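Local coordinates for 3-hydroxyisobutyrate dehydrogenase family protein (Geobacter sulfurreducens, PDB 3PDU) that probably reduces succinic semialdehyde to gamma-hydroxybutyrate with an NADP cofactor, as a member of the beta-hydroxyacid dehydrogenase family, at residues G44-Q47 with A52-C55; L191-G196 with M222-E227; G13-A18 with P127-T132. One frame throughout, in Å; residues are numbered along the deposited sequence.

Contact 1: G44-Q47 with A52-C55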
ATOM      1  N   GLY A  44     -20.095  23.199  38.596  1.00 22.33           N
ATOM      2  CA  GLY A  44     -19.892  22.824  39.979  1.00 27.69           C
ATOM      3  C   GLY A  44     -18.575  22.128  40.279  1.00 32.28           C
ATOM      4  O   GLY A  44     -18.332  21.754  41.423  1.00 29.63           O
ATOM      5  N   ALA A  45     -17.718  21.945  39.279  1.00 21.81           N
ATOM      6  CA  ALA A  45     -16.399  21.384  39.568  1.00 17.84           C
ATOM      7  C   ALA A  45     -15.498  22.421  40.254  1.00 22.95           C
ATOM      8  O   ALA A  45     -15.741  23.623  40.151  1.00 23.80           O
ATOM      9  CB  ALA A  45     -15.740  20.842  38.281  1.00 20.41           C
ATOM     10  N   ARG A  46     -14.468  21.956  40.958  1.00 20.97           N
ATOM     11  CA  ARG A  46     -13.421  22.850  41.469  1.00 24.24           C
ATOM     12  C   ARG A  46     -12.238  22.851  40.514  1.00 19.62           C
ATOM     13  O   ARG A  46     -11.875  21.810  39.989  1.00 22.24           O
ATOM     14  CB  ARG A  46     -12.909  22.363  42.823  1.00 35.63           C
ATOM     15  CG  ARG A  46     -13.744  22.761  44.027  1.00 63.16           C
ATOM     16  CD  ARG A  46     -13.015  22.366  45.305  1.00 78.03           C
ATOM     17  NE  ARG A  46     -11.572  22.265  45.086  1.00 86.31           N
ATOM     18  CZ  ARG A  46     -10.715  23.277  45.205  1.00 91.93           C
ATOM     19  NH1 ARG A  46     -11.149  24.484  45.550  1.00 93.49           N
ATOM     20  NH2 ARG A  46      -9.422  23.082  44.979  1.00 93.89           N
ATOM     21  N   GLN A  47     -11.618  24.009  40.300  1.00 23.77           N
ATOM     22  CA  GLN A  47     -10.440  24.072  39.437  1.00 23.22           C
ATOM     23  C   GLN A  47      -9.172  23.897  40.264  1.00 23.44           C
ATOM     24  O   GLN A  47      -9.053  24.474  41.341  1.00 28.19           O
ATOM     25  CB  GLN A  47     -10.383  25.408  38.691  1.00 20.48           C
ATOM     26  CG  GLN A  47      -9.246  25.496  37.672  1.00 26.92           C
ATOM     27  CD  GLN A  47      -9.261  26.804  36.923  1.00 36.15           C
ATOM     28  OE1 GLN A  47     -10.133  27.650  37.149  1.00 29.50           O
ATOM     29  NE2 GLN A  47      -8.294  26.988  36.029  1.00 31.76           N
ATOM     30  N   ALA A  52      -0.510  17.372  39.912  1.00 21.56           N
ATOM     31  CA  ALA A  52      -0.034  17.004  41.244  1.00 26.23           C
ATOM     32  C   ALA A  52      -1.047  17.401  42.313  1.00 25.68           C
ATOM     33  O   ALA A  52      -1.333  16.624  43.221  1.00 24.60           O
ATOM     34  CB  ALA A  52       1.336  17.653  41.533  1.00 25.08           C
ATOM     35  N   GLU A  53      -1.597  18.606  42.198  1.00 21.47           N
ATOM     36  CA  GLU A  53      -2.604  19.061  43.151  1.00 22.43           C
ATOM     37  C   GLU A  53      -3.846  18.181  43.112  1.00 22.42           C
ATOM     38  O   GLU A  53      -4.422  17.852  44.151  1.00 23.06           O
ATOM     39  CB  GLU A  53      -2.987  20.526  42.906  1.00 32.00           C
ATOM     40  CG  GLU A  53      -4.008  21.052  43.916  1.00 48.49           C
ATOM     41  CD  GLU A  53      -4.652  22.369  43.506  1.00 54.98           C
ATOM     42  OE1 GLU A  53      -4.007  23.157  42.786  1.00 48.18           O
ATOM     43  OE2 GLU A  53      -5.811  22.614  43.912  1.00 67.63           O
ATOM     44  N   VAL A  54      -4.262  17.790  41.915  1.00 21.42           N
ATOM     45  CA  VAL A  54      -5.438  16.937  41.792  1.00 17.11           C
ATOM     46  C   VAL A  54      -5.195  15.572  42.449  1.00 20.44           C
ATOM     47  O   VAL A  54      -6.020  15.085  43.229  1.00 19.94           O
ATOM     48  CB  VAL A  54      -5.829  16.744  40.324  1.00 16.37           C
ATOM     49  CG1 VAL A  54      -6.990  15.742  40.204  1.00 17.42           C
ATOM     50  CG2 VAL A  54      -6.203  18.093  39.679  1.00 18.56           C
ATOM     51  N   CYS A  55      -4.062  14.953  42.135  1.00 19.63           N
ATOM     52  CA  CYS A  55      -3.810  13.573  42.575  1.00 24.18           C
ATOM     53  C   CYS A  55      -3.481  13.468  44.067  1.00 23.75           C
ATOM     54  O   CYS A  55      -3.641  12.410  44.677  1.00 28.69           O
ATOM     55  CB  CYS A  55      -2.713  12.929  41.729  1.00 21.95           C
ATOM     56  SG  CYS A  55      -3.217  12.653  40.008  1.00 26.65           S
TER
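Arg46 and Glu53 reach for each other across the protein surface, and their side chains cross at about a right angle. They meet through one atom each. Arg46 NH2 lies 3.8 Å from Glu53 OE2, which makes a long salt bridge. The carboxylate oxygen comes in at the edge of the guanidinium, in its plane. The two flat groups are turned 42° against each other, so the acid does not lie flat alongside the base. Arg46 bends at chi3 (24°), which swings its guanidinium round toward the helix. Glu53 is extended. Its CG stands anti to the backbone N (chi1 -178°), and this carries the carboxylate out from the helix. The other oxygen, OE1, accepts a hydrogen bond from Ser49 N, just ahead of the helix. This is the acid's stronger partner, and the long salt bridge adds to it. The backbone N of Glu53 bonds separately to Ser50 OG. Arg46 sits on edge strand 46-47, whose backbone bonds to Val27 and Val29 of the next strand. Glu53 sits on helix 51-57, which leads on to strand 60-63. Strand, helix and strand form the parallel beta-alpha-beta crossover of a Rossmann-type nucleotide-binding fold.

Contact 2: L191-G196 with M222-E227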
ATOM      1  N   LEU A 191     -14.824   6.908  -5.700  1.00 18.04           N
ATOM      2  CA  LEU A 191     -14.961   6.175  -6.949  1.00 19.54           C
ATOM      3  C   LEU A 191     -16.393   6.315  -7.460  1.00 20.83           C
ATOM      4  O   LEU A 191     -16.614   6.544  -8.642  1.00 18.33           O
ATOM      5  CB  LEU A 191     -14.605   4.695  -6.751  1.00 16.63           C
ATOM      6  CG  LEU A 191     -14.752   3.759  -7.960  1.00 15.77           C
ATOM      7  CD1 LEU A 191     -13.869   4.207  -9.119  1.00 18.63           C
ATOM      8  CD2 LEU A 191     -14.406   2.314  -7.553  1.00 19.07           C
ATOM      9  N   GLY A 192     -17.355   6.178  -6.554  1.00 17.61           N
ATOM     10  CA  GLY A 192     -18.767   6.320  -6.878  1.00 16.50           C
ATOM     11  C   GLY A 192     -19.106   7.631  -7.563  1.00 19.51           C
ATOM     12  O   GLY A 192     -19.759   7.639  -8.613  1.00 23.12           O
ATOM     13  N   ARG A 193     -18.664   8.744  -6.981  1.00 20.68           N
ATOM     14  CA  ARG A 193     -18.889  10.060  -7.598  1.00 25.33           C
ATOM     15  C   ARG A 193     -18.253  10.155  -8.990  1.00 22.02           C
ATOM     16  O   ARG A 193     -18.835  10.719  -9.922  1.00 23.99           O
ATOM     17  CB  ARG A 193     -18.321  11.165  -6.707  1.00 38.86           C
ATOM     18  CG  ARG A 193     -18.955  11.260  -5.325  1.00 52.88           C
ATOM     19  CD  ARG A 193     -20.144  12.183  -5.362  1.00 63.35           C
ATOM     20  NE  ARG A 193     -20.528  12.685  -4.045  1.00 63.48           N
ATOM     21  CZ  ARG A 193     -19.784  13.495  -3.298  1.00 54.74           C
ATOM     22  NH1 ARG A 193     -18.589  13.885  -3.710  1.00 48.41           N
ATOM     23  NH2 ARG A 193     -20.236  13.905  -2.124  1.00 61.10           N
ATOM     24  N   ASN A 194     -17.044   9.626  -9.133  1.00 23.51           N
ATOM     25  CA  ASN A 194     -16.385   9.595 -10.434  1.00 22.45           C
ATOM     26  C   ASN A 194     -17.185   8.752 -11.433  1.00 24.83           C
ATOM     27  O   ASN A 194     -17.114   8.958 -12.646  1.00 32.21           O
ATOM     28  CB  ASN A 194     -14.973   9.012 -10.286  1.00 21.27           C
ATOM     29  CG  ASN A 194     -13.891   9.993 -10.661  1.00 32.14           C
ATOM     30  OD1 ASN A 194     -13.977  10.659 -11.684  1.00 37.24           O
ATOM     31  ND2 ASN A 194     -12.853  10.078  -9.840  1.00 39.51           N
ATOM     32  N   CYS A 195     -17.918   7.777 -10.912  1.00 22.55           N
ATOM     33  CA  CYS A 195     -18.755   6.907 -11.736  1.00 22.96           C
ATOM     34  C   CYS A 195     -20.059   7.594 -12.135  1.00 28.72           C
ATOM     35  O   CYS A 195     -20.811   7.068 -12.953  1.00 28.63           O
ATOM     36  CB  CYS A 195     -19.107   5.630 -10.962  1.00 15.47           C
ATOM     37  SG  CYS A 195     -17.797   4.412 -10.913  1.00 28.30           S
ATOM     38  N   GLY A 196     -20.337   8.749 -11.532  1.00 23.37           N
ATOM     39  CA  GLY A 196     -21.617   9.416 -11.733  1.00 22.09           C
ATOM     40  C   GLY A 196     -22.700   8.917 -10.789  1.00 23.69           C
ATOM     41  O   GLY A 196     -23.842   9.358 -10.860  1.00 24.13           O
ATOM     42  N   MET A 222     -21.566  13.265   6.148  1.00 23.91           N
ATOM     43  CA  MET A 222     -20.475  14.233   6.052  1.00 24.75           C
ATOM     44  C   MET A 222     -19.889  14.227   4.650  1.00 25.88           C
ATOM     45  O   MET A 222     -19.563  15.280   4.091  1.00 25.53           O
ATOM     46  CB  MET A 222     -19.356  13.899   7.037  1.00 22.38           C
ATOM     47  CG  MET A 222     -19.685  14.156   8.474  1.00 21.84           C
ATOM     48  SD  MET A 222     -18.223  13.849   9.483  1.00 26.04           S
ATOM     49  CE  MET A 222     -18.929  14.004  11.123  1.00 32.81           C
ATOM     50  N   LEU A 223     -19.732  13.035   4.084  1.00 24.98           N
ATOM     51  CA  LEU A 223     -19.145  12.921   2.750  1.00 22.34           C
ATOM     52  C   LEU A 223     -20.040  13.607   1.724  1.00 24.18           C
ATOM     53  O   LEU A 223     -19.553  14.243   0.790  1.00 26.10           O
ATOM     54  CB  LEU A 223     -18.939  11.455   2.364  1.00 21.42           C
ATOM     55  CG  LEU A 223     -18.117  10.585   3.316  1.00 25.00           C
ATOM     56  CD1 LEU A 223     -17.725   9.269   2.636  1.00 27.42           C
ATOM     57  CD2 LEU A 223     -16.881  11.316   3.784  1.00 21.81           C
ATOM     58  N   LEU A 224     -21.353  13.481   1.894  1.00 20.44           N
ATOM     59  CA  LEU A 224     -22.280  14.112   0.961  1.00 25.90           C
ATOM     60  C   LEU A 224     -22.282  15.631   1.112  1.00 32.28           C
ATOM     61  O   LEU A 224     -22.340  16.365   0.121  1.00 28.90           O
ATOM     62  CB  LEU A 224     -23.698  13.565   1.141  1.00 27.67           C
ATOM     63  CG  LEU A 224     -23.885  12.064   0.902  1.00 27.01           C
ATOM     64  CD1 LEU A 224     -25.361  11.687   0.972  1.00 28.54           C
ATOM     65  CD2 LEU A 224     -23.307  11.680  -0.446  1.00 30.58           C
ATOM     66  N   SER A 225     -22.209  16.101   2.351  1.00 26.15           N
ATOM     67  CA  SER A 225     -22.310  17.536   2.619  1.00 33.15           C
ATOM     68  C   SER A 225     -20.987  18.262   2.378  1.00 30.86           C
ATOM     69  O   SER A 225     -20.971  19.462   2.104  1.00 28.16           O
ATOM     70  CB  SER A 225     -22.791  17.787   4.053  1.00 29.71           C
ATOM     71  OG  SER A 225     -21.776  17.459   4.991  1.00 30.41           O
ATOM     72  N   GLY A 226     -19.882  17.530   2.474  1.00 28.86           N
ATOM     73  CA  GLY A 226     -18.559  18.125   2.405  1.00 29.26           C
ATOM     74  C   GLY A 226     -18.205  18.898   3.669  1.00 33.62           C
ATOM     75  O   GLY A 226     -17.280  19.707   3.678  1.00 32.04           O
ATOM     76  N   GLU A 227     -18.952  18.657   4.743  1.00 22.14           N
ATOM     77  CA  GLU A 227     -18.705  19.347   6.010  1.00 24.60           C
ATOM     78  C   GLU A 227     -18.290  18.330   7.070  1.00 21.05           C
ATOM     79  O   GLU A 227     -18.955  17.312   7.234  1.00 24.79           O
ATOM     80  CB  GLU A 227     -19.961  20.089   6.473  1.00 32.48           C
ATOM     81  CG  GLU A 227     -20.374  21.243   5.574  1.00 47.32           C
ATOM     82  CD  GLU A 227     -19.737  22.562   5.984  1.00 66.11           C
ATOM     83  OE1 GLU A 227     -18.490  22.638   6.036  1.00 67.41           O
ATOM     84  OE2 GLU A 227     -20.486  23.527   6.253  1.00 74.40           O
TER
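In the all-helical C-terminal region, Arg193, near the end of helix 166-194, reaches toward Leu223 and Leu224 in the last turn of helix 214-225. The backbones stay well apart, with Arg193 CA and Leu224 CA 10.1 Å from each other. The arginine spans the gap with its side chain. Arg193 NH2 donates to Leu223 O at 3.0 Å, but the N-H...O angle is only 121°, so the bond is weak and clearly bent. The same nitrogen rests 3.7 Å from Leu224 CA, which lies at the edge of the guanidinium in its plane. Leu224 CD2 comes within 4.1 Å of Arg193 NH2. The bend at chi2 of Arg193 (-89°) directs the guanidinium to the Leu223 carbonyl. Its stronger polar partner lies elsewhere: NH1 forms a salt bridge with Glu286 near the C-terminus. One guanidinium thus faces both the helix end, by a weak bond, and Glu286, by a salt bridge. Leu223 packs on Leu185 and Met189 of the long helix, and also on Phe282. Each helix gives way to a glycine with positive phi, Gly196 in a Schellman motif and Gly226 within the ST turn in which Ser225 OG accepts from Glu227 N. On the long helix, Leu191 packs on Val173 of the second subunit. Such side-chain contacts between helix ends belong to the all-alpha C-terminal domain of the beta-hydroxyacid dehydrogenases.

Contact 3: G13-A18 with P127-T132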
ATOM      1  N   GLY A  13     -12.919  14.707  27.087  1.00 15.61           N
ATOM      2  CA  GLY A  13     -12.790  14.943  28.518  1.00 19.63           C
ATOM      3  C   GLY A  13     -13.785  15.945  29.084  1.00 21.98           C
ATOM      4  O   GLY A  13     -14.219  15.826  30.230  1.00 19.94           O
ATOM      5  N   GLY A  14     -14.115  16.962  28.296  1.00 15.39           N
ATOM      6  CA  GLY A  14     -15.102  17.953  28.718  1.00 15.86           C
ATOM      7  C   GLY A  14     -16.432  17.290  29.070  1.00 17.67           C
ATOM      8  O   GLY A  14     -16.905  17.406  30.199  1.00 20.27           O
ATOM      9  N   PRO A  15     -17.048  16.602  28.096  1.00 19.06           N
ATOM     10  CA  PRO A  15     -18.341  15.937  28.314  1.00 19.53           C
ATOM     11  C   PRO A  15     -18.261  14.855  29.394  1.00 19.37           C
ATOM     12  O   PRO A  15     -19.218  14.673  30.146  1.00 18.98           O
ATOM     13  CB  PRO A  15     -18.643  15.279  26.959  1.00 21.13           C
ATOM     14  CG  PRO A  15     -17.798  15.989  25.968  1.00 23.68           C
ATOM     15  CD  PRO A  15     -16.639  16.612  26.680  1.00 18.47           C
ATOM     16  N   MET A  16     -17.140  14.142  29.464  1.00 17.29           N
ATOM     17  CA  MET A  16     -16.975  13.089  30.463  1.00 16.97           C
ATOM     18  C   MET A  16     -16.915  13.693  31.858  1.00 17.36           C
ATOM     19  O   MET A  16     -17.614  13.237  32.768  1.00 18.22           O
ATOM     20  CB  MET A  16     -15.713  12.247  30.191  1.00 16.33           C
ATOM     21  CG  MET A  16     -15.835  11.376  28.944  1.00 13.52           C
ATOM     22  SD  MET A  16     -14.231  10.773  28.402  1.00 15.92           S
ATOM     23  CE  MET A  16     -13.801   9.549  29.649  1.00 19.70           C
ATOM     24  N   ALA A  17     -16.095  14.728  32.027  1.00 15.22           N
ATOM     25  CA  ALA A  17     -16.025  15.403  33.320  1.00 16.90           C
ATOM     26  C   ALA A  17     -17.398  15.965  33.708  1.00 19.39           C
ATOM     27  O   ALA A  17     -17.812  15.866  34.865  1.00 16.92           O
ATOM     28  CB  ALA A  17     -14.959  16.510  33.303  1.00 18.33           C
ATOM     29  N   ALA A  18     -18.109  16.525  32.734  1.00 19.19           N
ATOM     30  CA  ALA A  18     -19.432  17.104  32.979  1.00 22.42           C
ATOM     31  C   ALA A  18     -20.434  16.040  33.438  1.00 25.60           C
ATOM     32  O   ALA A  18     -21.283  16.301  34.294  1.00 17.47           O
ATOM     33  CB  ALA A  18     -19.946  17.815  31.730  1.00 19.10           C
ATOM     34  N   PRO A 127     -21.378   9.846  22.120  1.00 18.83           N
ATOM     35  CA  PRO A 127     -21.353   8.880  23.233  1.00 21.48           C
ATOM     36  C   PRO A 127     -20.715   9.430  24.523  1.00 17.33           C
ATOM     37  O   PRO A 127     -21.191   9.108  25.607  1.00 18.67           O
ATOM     38  CB  PRO A 127     -20.533   7.709  22.665  1.00 19.66           C
ATOM     39  CG  PRO A 127     -20.828   7.754  21.180  1.00 24.91           C
ATOM     40  CD  PRO A 127     -20.915   9.246  20.850  1.00 17.23           C
ATOM     41  N   ALA A 128     -19.674  10.251  24.409  1.00 14.33           N
ATOM     42  CA  ALA A 128     -19.072  10.846  25.588  1.00 16.59           C
ATOM     43  C   ALA A 128     -20.102  11.738  26.274  1.00 21.09           C
ATOM     44  O   ALA A 128     -20.292  11.656  27.489  1.00 18.05           O
ATOM     45  CB  ALA A 128     -17.831  11.638  25.222  1.00 15.50           C
ATOM     46  N   GLU A 129     -20.784  12.568  25.487  1.00 20.43           N
ATOM     47  CA  GLU A 129     -21.827  13.448  26.016  1.00 20.05           C
ATOM     48  C   GLU A 129     -22.953  12.657  26.670  1.00 22.58           C
ATOM     49  O   GLU A 129     -23.418  13.007  27.757  1.00 17.16           O
ATOM     50  CB  GLU A 129     -22.406  14.340  24.905  1.00 24.76           C
ATOM     51  CG  GLU A 129     -21.473  15.447  24.440  1.00 19.82           C
ATOM     52  CD  GLU A 129     -21.884  16.043  23.094  1.00 29.57           C
ATOM     53  OE1 GLU A 129     -22.840  15.535  22.467  1.00 26.13           O
ATOM     54  OE2 GLU A 129     -21.247  17.024  22.663  1.00 24.76           O
ATOM     55  N   ASP A 130     -23.384  11.588  26.005  1.00 18.02           N
ATOM     56  CA  ASP A 130     -24.541  10.812  26.442  1.00 21.97           C
ATOM     57  C   ASP A 130     -24.230   9.817  27.557  1.00 22.11           C
ATOM     58  O   ASP A 130     -25.144   9.261  28.152  1.00 23.56           O
ATOM     59  CB  ASP A 130     -25.132  10.019  25.270  1.00 22.98           C
ATOM     60  CG  ASP A 130     -25.747  10.909  24.194  1.00 30.72           C
ATOM     61  OD1 ASP A 130     -25.905  12.121  24.424  1.00 28.73           O
ATOM     62  OD2 ASP A 130     -26.074  10.381  23.111  1.00 31.27           O
ATOM     63  N   GLY A 131     -22.949   9.553  27.799  1.00 18.87           N
ATOM     64  CA  GLY A 131     -22.563   8.540  28.766  1.00 20.11           C
ATOM     65  C   GLY A 131     -22.716   7.121  28.230  1.00 20.42           C
ATOM     66  O   GLY A 131     -22.997   6.189  28.984  1.00 18.28           O
ATOM     67  N   THR A 132     -22.516   6.935  26.931  1.00 17.41           N
ATOM     68  CA  THR A 132     -22.711   5.613  26.354  1.00 16.65           C
ATOM     69  C   THR A 132     -21.410   5.033  25.777  1.00 21.92           C
ATOM     70  O   THR A 132     -21.429   4.260  24.821  1.00 18.77           O
ATOM     71  CB  THR A 132     -23.813   5.637  25.302  1.00 20.10           C
ATOM     72  OG1 THR A 132     -23.470   6.572  24.262  1.00 21.63           O
ATOM     73  CG2 THR A 132     -25.147   6.072  25.959  1.00 20.00           C
TER
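Pro127 O receives two backbone amides at the end of the short helix that sets Ala128 and Glu129 against Pro15. Thr132 N donates to Pro127 O at 2.9 Å. Gly131 N also donates to Pro127 O, in a weak bond. Gly131 has positive phi, and the chain leaves the helix there. The contact itself is apolar and very close. Pro15 CA and Glu129 CA are just 4.9 Å apart, so the two helix backbones nearly meet. Pro15 is the wedge. Its CB lies 3.8 Å from Glu129 N and rests over the peptide that joins Ala128 to Glu129. Ala128 CB points toward the partner helix and meets Pro15 CB at 4.1 Å. On another side of the small methyl, Met16 CG approaches Ala128 CB at 4.2 Å. The proline ring also meets the start of the glutamate side chain, with Pro15 CB 3.8 Å from Glu129 CG. Glu129 CG lies beside its own backbone N and anti to the carbonyl carbon (chi1 -72°), which brings CG against the ring, the two side chains crossing at a slant. The rest of the chain extends onward, and its OE2 forms a salt bridge with Lys125. The aliphatic part of Glu129 does the packing while its charge is met within its own helix region. Gly13 fits the third glycine of a GxGxxG dinucleotide-binding motif, and the Met16 side chain is about 7 Å from the bound NADP. Helix 13-23 follows strand 4-7 and packs back on it through Met16 and Ala17 against Phe6. Helix 125-130 leads into strand 133-139, where Leu133 touches both Met16 and Pro127, while Ala17 and Ala18 lean on Leu40 of helix 38-43.

In the fold
Contacts 1 and 3 share the nucleotide-binding domain, with centres 18 Å apart, yet they join different elements. Contact 1 is a charged surface pairing at the edge of the sheet. Contact 3 lies nearer the middle of the chain, is partly buried, and relies on close apolar packing between two helices near the cofactor. Contact 2 belongs to the helical C-terminal region, with its centre 46 Å from that of contact 1 on the opposite side of the chain's centre. It too is partly buried, but a long arginine bridges helices whose backbones stay apart. Chemistry thus follows place: a loose ion pair outside, close apolar packing near the centre, and a mixed polar contact in the helical region.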